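Local coordinates for uncharacterized protein (Cytophaga hutchinsonii ATCC 33406, PDB 3FF4) that is of unknown function but belongs to the CoA-binding domain family of Rossmann-like folds and so may bind coenzyme A or a related nucleotide, at residues P14-R18 and Y19-A23; G111-L114 and V115-A119. One frame throughout, in Å; residues are numbered along the deposited sequence. Where two conformers were deposited one is given.

Both interactions are local and lie in series along the chain, neither enclosing nor crossing the other. Interaction 1 (14-18 with 19-23) comes first: the loop that leaves strand 7-10 makes a tight turn and runs directly into helix 19-30. Interaction 2 (111-114 with 115-119) follows much later, where the chain leaves edge strand 107-110 and starts the last helix, 113-119. Far apart in sequence, the two helix starts meet in space. Leu114 lies against the N-terminal part of helix 19-30, its CD1 3.8 Å from Tyr19 CE2 and its CD2 3.7 Å from Ala23 CA, so the first and last helices of the domain pack together beside the parallel sheet.

Interaction 1 of 2, residues P14-R18 and Y19-A23; sequences PETNR and YAYLA
Thr16 and Tyr21 form the main side-chain contact, lying alongside each other and pointing the same way. The methyl CG2 of Thr16 sits over one face of the tyrosine ring in a CH-pi contact, 3.8 Å from the ring centroid and displaced toward the rim. Tyr21 reaches back over the loop because its CG is anti to the backbone N (chi1 -168°). The loop carbonyls approach the same side chain: Pro14 O is 3.6 Å from the ring atom CD1 of Tyr21, and Glu15 O is 3.3 Å from Tyr21 CB. Further along, the branch CD2 of Leu22 packs 3.6 Å from Thr16 O.

The hydrogen bonds across the junction converge on one carbonyl. Arg18 O accepts a nearly straight bond from Leu22 N (3.0 Å, 167° at the hydrogen) and a weak, bent one from Tyr21 N. Before it, Arg18 N donates to Glu15 O, closing a type I beta turn from Glu15 to Arg18. In the conformer described here, Glu15 OE1 forms a salt bridge with Lys40 and a hydrogen bond with Thr13.

Arg18, whose carbonyl receives the Leu22 amide in the first turn, occupies the N-cap of helix 19-30. A loop after the first strand that turns directly into the first helix is the usual beta-alpha connection of Rossmann-like folds, where the nucleotide commonly binds.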
loop_
_atom_site.group_PDB
_atom_site.type_symbol
_atom_site.label_atom_id
_atom_site.label_comp_id
_atom_site.label_asym_id
_atom_site.label_seq_id
_atom_site.Cartn_x
_atom_site.Cartn_y
_atom_site.Cartn_z
ATOM N N PRO A 14 2.697 5.064 -12.727
ATOM C CA PRO A 14 3.960 4.889 -13.469
ATOM C C PRO A 14 4.920 6.105 -13.397
ATOM O O PRO A 14 6.094 5.973 -13.789
ATOM C CB PRO A 14 3.490 4.631 -14.912
ATOM C CG PRO A 14 2.173 5.349 -14.996
ATOM C CD PRO A 14 1.544 5.266 -13.636
ATOM N N GLU A 15 4.433 7.254 -12.918
ATOM C CA GLU A 15 5.260 8.466 -12.802
ATOM C C GLU A 15 6.413 8.245 -11.824
ATOM O O GLU A 15 6.199 8.087 -10.622
ATOM C CB GLU A 15 4.399 9.653 -12.374
ATOM C CG GLU A 15 3.282 9.961 -13.358
ATOM C CD GLU A 15 2.092 10.605 -12.695
ATOM O OE1 GLU A 15 1.629 10.080 -11.658
ATOM O OE2 GLU A 15 1.628 11.650 -13.202
ATOM N N THR A 16 7.631 8.232 -12.362
ATOM C CA THR A 16 8.834 7.809 -11.618
ATOM C C THR A 16 9.254 8.721 -10.466
ATOM O O THR A 16 10.044 8.319 -9.609
ATOM C CB THR A 16 10.055 7.562 -12.550
ATOM O OG1 THR A 16 10.401 8.780 -13.226
ATOM C CG2 THR A 16 9.775 6.468 -13.574
ATOM N N ASN A 17 8.735 9.941 -10.443
ATOM C CA ASN A 17 9.036 10.896 -9.381
ATOM C C ASN A 17 8.071 10.780 -8.206
ATOM O O ASN A 17 8.266 11.408 -7.166
ATOM C CB ASN A 17 8.970 12.322 -9.946
ATOM C CG ASN A 17 7.574 12.670 -10.461
ATOM O OD1 ASN A 17 7.021 11.976 -11.317
ATOM N ND2 ASN A 17 6.997 13.732 -9.929
ATOM N N ARG A 18 7.018 9.985 -8.371
ATOM C CA ARG A 18 6.014 9.847 -7.327
ATOM C C ARG A 18 6.413 8.782 -6.320
ATOM O O ARG A 18 7.002 7.734 -6.688
ATOM C CB ARG A 18 4.629 9.568 -7.925
ATOM C CG ARG A 18 4.095 10.715 -8.776
ATOM C CD ARG A 18 3.998 12.027 -7.985
ATOM N NE ARG A 18 3.091 11.848 -6.859
ATOM C CZ ARG A 18 1.765 11.963 -6.916
ATOM N NH1 ARG A 18 1.054 11.734 -5.831
ATOM N NH2 ARG A 18 1.143 12.302 -8.051
ATOM N N TYR A 19 6.080 9.048 -5.053
ATOM C CA TYR A 19 6.419 8.141 -3.960
ATOM C C TYR A 19 5.880 6.712 -4.115
ATOM O O TYR A 19 6.540 5.779 -3.694
ATOM C CB TYR A 19 6.118 8.751 -2.572
ATOM C CG TYR A 19 7.275 9.618 -2.091
ATOM C CD1 TYR A 19 7.658 10.753 -2.799
ATOM C CD2 TYR A 19 7.995 9.279 -0.954
ATOM C CE1 TYR A 19 8.714 11.548 -2.379
ATOM C CE2 TYR A 19 9.049 10.076 -0.503
ATOM C CZ TYR A 19 9.396 11.200 -1.220
ATOM O OH TYR A 19 10.447 11.960 -0.818
ATOM N N ALA A 20 4.719 6.530 -4.740
ATOM C CA ALA A 20 4.222 5.147 -4.952
ATOM C C ALA A 20 5.118 4.360 -5.898
ATOM O O ALA A 20 5.202 3.122 -5.795
ATOM C CB ALA A 20 2.769 5.121 -5.460
ATOM N N TYR A 21 5.752 5.078 -6.831
ATOM C CA TYR A 21 6.745 4.485 -7.721
ATOM C C TYR A 21 8.031 4.212 -6.952
ATOM O O TYR A 21 8.536 3.084 -6.966
ATOM C CB TYR A 21 7.025 5.353 -8.951
ATOM C CG TYR A 21 7.826 4.633 -10.008
ATOM C CD1 TYR A 21 7.178 3.937 -11.029
ATOM C CD2 TYR A 21 9.231 4.637 -9.983
ATOM C CE1 TYR A 21 7.893 3.257 -12.013
ATOM C CE2 TYR A 21 9.962 3.951 -10.957
ATOM C CZ TYR A 21 9.280 3.261 -11.963
ATOM O OH TYR A 21 9.973 2.596 -12.952
ATOM N N LEU A 22 8.546 5.229 -6.266
ATOM C CA LEU A 22 9.700 5.006 -5.407
ATOM C C LEU A 22 9.494 3.764 -4.486
ATOM O O LEU A 22 10.412 2.951 -4.333
ATOM C CB LEU A 22 10.035 6.263 -4.616
ATOM C CG LEU A 22 10.266 7.481 -5.516
ATOM C CD1 LEU A 22 10.517 8.731 -4.686
ATOM C CD2 LEU A 22 11.446 7.230 -6.476
ATOM N N ALA A 23 8.292 3.599 -3.919
ATOM C CA ALA A 23 8.062 2.481 -3.011
ATOM C C ALA A 23 8.178 1.141 -3.730
ATOM O O ALA A 23 8.761 0.207 -3.193
ATOM C CB ALA A 23 6.711 2.593 -2.323
#

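Interaction 2 of 2, residues G111-L114 and V115-A119; sequences GCTL and VMLSA
Cys112 is the N-cap of helix 113-119, and its thiol sulfur accepts a hydrogen bond from Val115 N, a side-chain cap at the start of the last helix of this Rossmann-like domain. The bond is long, 3.6 Å from SG to N, but nearly straight at 169°. SG is carried to the amide by a first torsion anti to the backbone N (chi1 167°). With alanine in place of the cysteine the sulfur is gone, and Val115 N would probably lose its capping acceptor while CG2 of Val115 lost part of its apolar neighbour.

Backbone bonds continue the turn. Cys112 O receives Met116 N at 2.8 Å, and Thr113 O and Leu114 O take up Leu117 N and Ser118 N in the same i to i+4 pattern.

Apolar contacts run beside these bonds. Cys112 CB and Val115 CG2 lie 4.0 Å apart. Thr113 and Leu117 run side by side, the methyl CG2 of Thr113 3.8 Å from Leu117 CD1. The hydroxyl of buried Thr113, on its other branch, is hydrogen-bonded to Thr63 and Asn89, tying the helix start to the ends of neighbouring strands of the sheet. Leu117 also packs on Arg26 and His30 of helix 19-30.

Met116, a selenomethionine, packs on Ile87, and its side chain comes within about 3 Å, at the nearest atoms, of a bound di(hydroxyethyl)ether, probably from the crystallisation liquor. It passes along the carbonyl of Cys112, with Met116 CG 3.3 Å and Met116 SE 3.7 Å from Cys112 O.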
loop_
_atom_site.group_PDB
_atom_site.type_symbol
_atom_site.label_atom_id
_atom_site.label_comp_id
_atom_site.label_asym_id
_atom_site.label_seq_id
_atom_site.Cartn_x
_atom_site.Cartn_y
_atom_site.Cartn_z
ATOM N N GLY A 111 4.049 5.855 8.937
ATOM C CA GLY A 111 5.477 5.973 8.654
ATOM C C GLY A 111 5.673 6.051 7.147
ATOM O O GLY A 111 4.706 5.951 6.399
ATOM N N CYS A 112 6.910 6.240 6.701
ATOM C CA CYS A 112 7.239 6.235 5.282
ATOM C C CYS A 112 7.791 4.863 4.934
ATOM O O CYS A 112 8.755 4.379 5.562
ATOM C CB CYS A 112 8.252 7.341 4.971
ATOM S SG CYS A 112 9.004 7.188 3.338
ATOM N N THR A 113 7.155 4.212 3.963
ATOM C CA THR A 113 7.618 2.928 3.452
ATOM C C THR A 113 9.112 2.925 3.135
ATOM O O THR A 113 9.784 1.970 3.461
ATOM C CB THR A 113 6.792 2.459 2.212
ATOM O OG1 THR A 113 5.401 2.357 2.577
ATOM C CG2 THR A 113 7.317 1.073 1.707
ATOM N N LEU A 114 9.631 3.992 2.511
ATOM C CA LEU A 114 11.057 4.060 2.165
ATOM C C LEU A 114 11.946 4.074 3.421
ATOM O O LEU A 114 12.894 3.292 3.531
ATOM C CB LEU A 114 11.368 5.290 1.293
ATOM C CG LEU A 114 10.486 5.587 0.070
ATOM C CD1 LEU A 114 11.002 6.830 -0.726
ATOM C CD2 LEU A 114 10.461 4.354 -0.831
ATOM N N VAL A 115 11.615 4.941 4.373
ATOM C CA VAL A 115 12.332 5.023 5.649
ATOM C C VAL A 115 12.287 3.693 6.389
ATOM O O VAL A 115 13.320 3.228 6.903
ATOM C CB VAL A 115 11.808 6.178 6.509
ATOM C CG1 VAL A 115 12.434 6.164 7.909
ATOM C CG2 VAL A 115 12.111 7.502 5.800
HETATM N N MSE A 116 11.114 3.063 6.395
HETATM C CA MSE A 116 10.954 1.788 7.063
HETATM C C MSE A 116 11.842 0.693 6.466
HETATM O O MSE A 116 12.459 -0.086 7.197
HETATM C CB MSE A 116 9.477 1.382 7.117
HETATM C CG MSE A 116 8.696 2.254 8.094
HETATM SE SE MSE A 116 6.788 2.045 7.694
HETATM C CE MSE A 116 6.450 0.213 8.362
ATOM N N LEU A 117 11.923 0.644 5.140
ATOM C CA LEU A 117 12.746 -0.362 4.497
ATOM C C LEU A 117 14.208 -0.115 4.860
ATOM O O LEU A 117 14.962 -1.061 5.137
ATOM C CB LEU A 117 12.515 -0.378 2.971
ATOM C CG LEU A 117 11.240 -1.138 2.541
ATOM C CD1 LEU A 117 10.681 -0.691 1.192
ATOM C CD2 LEU A 117 11.517 -2.673 2.559
ATOM N N SER A 118 14.624 1.150 4.880
ATOM C CA SER A 118 16.010 1.465 5.227
ATOM C C SER A 118 16.292 1.215 6.700
ATOM O O SER A 118 17.338 0.660 7.054
ATOM C CB SER A 118 16.351 2.906 4.867
ATOM O OG SER A 118 16.643 3.011 3.495
ATOM N N ALA A 119 15.349 1.607 7.551
ATOM C CA ALA A 119 15.533 1.520 8.992
ATOM C C ALA A 119 15.483 0.090 9.489
ATOM O O ALA A 119 15.882 -0.178 10.612
ATOM C CB ALA A 119 14.497 2.362 9.701
#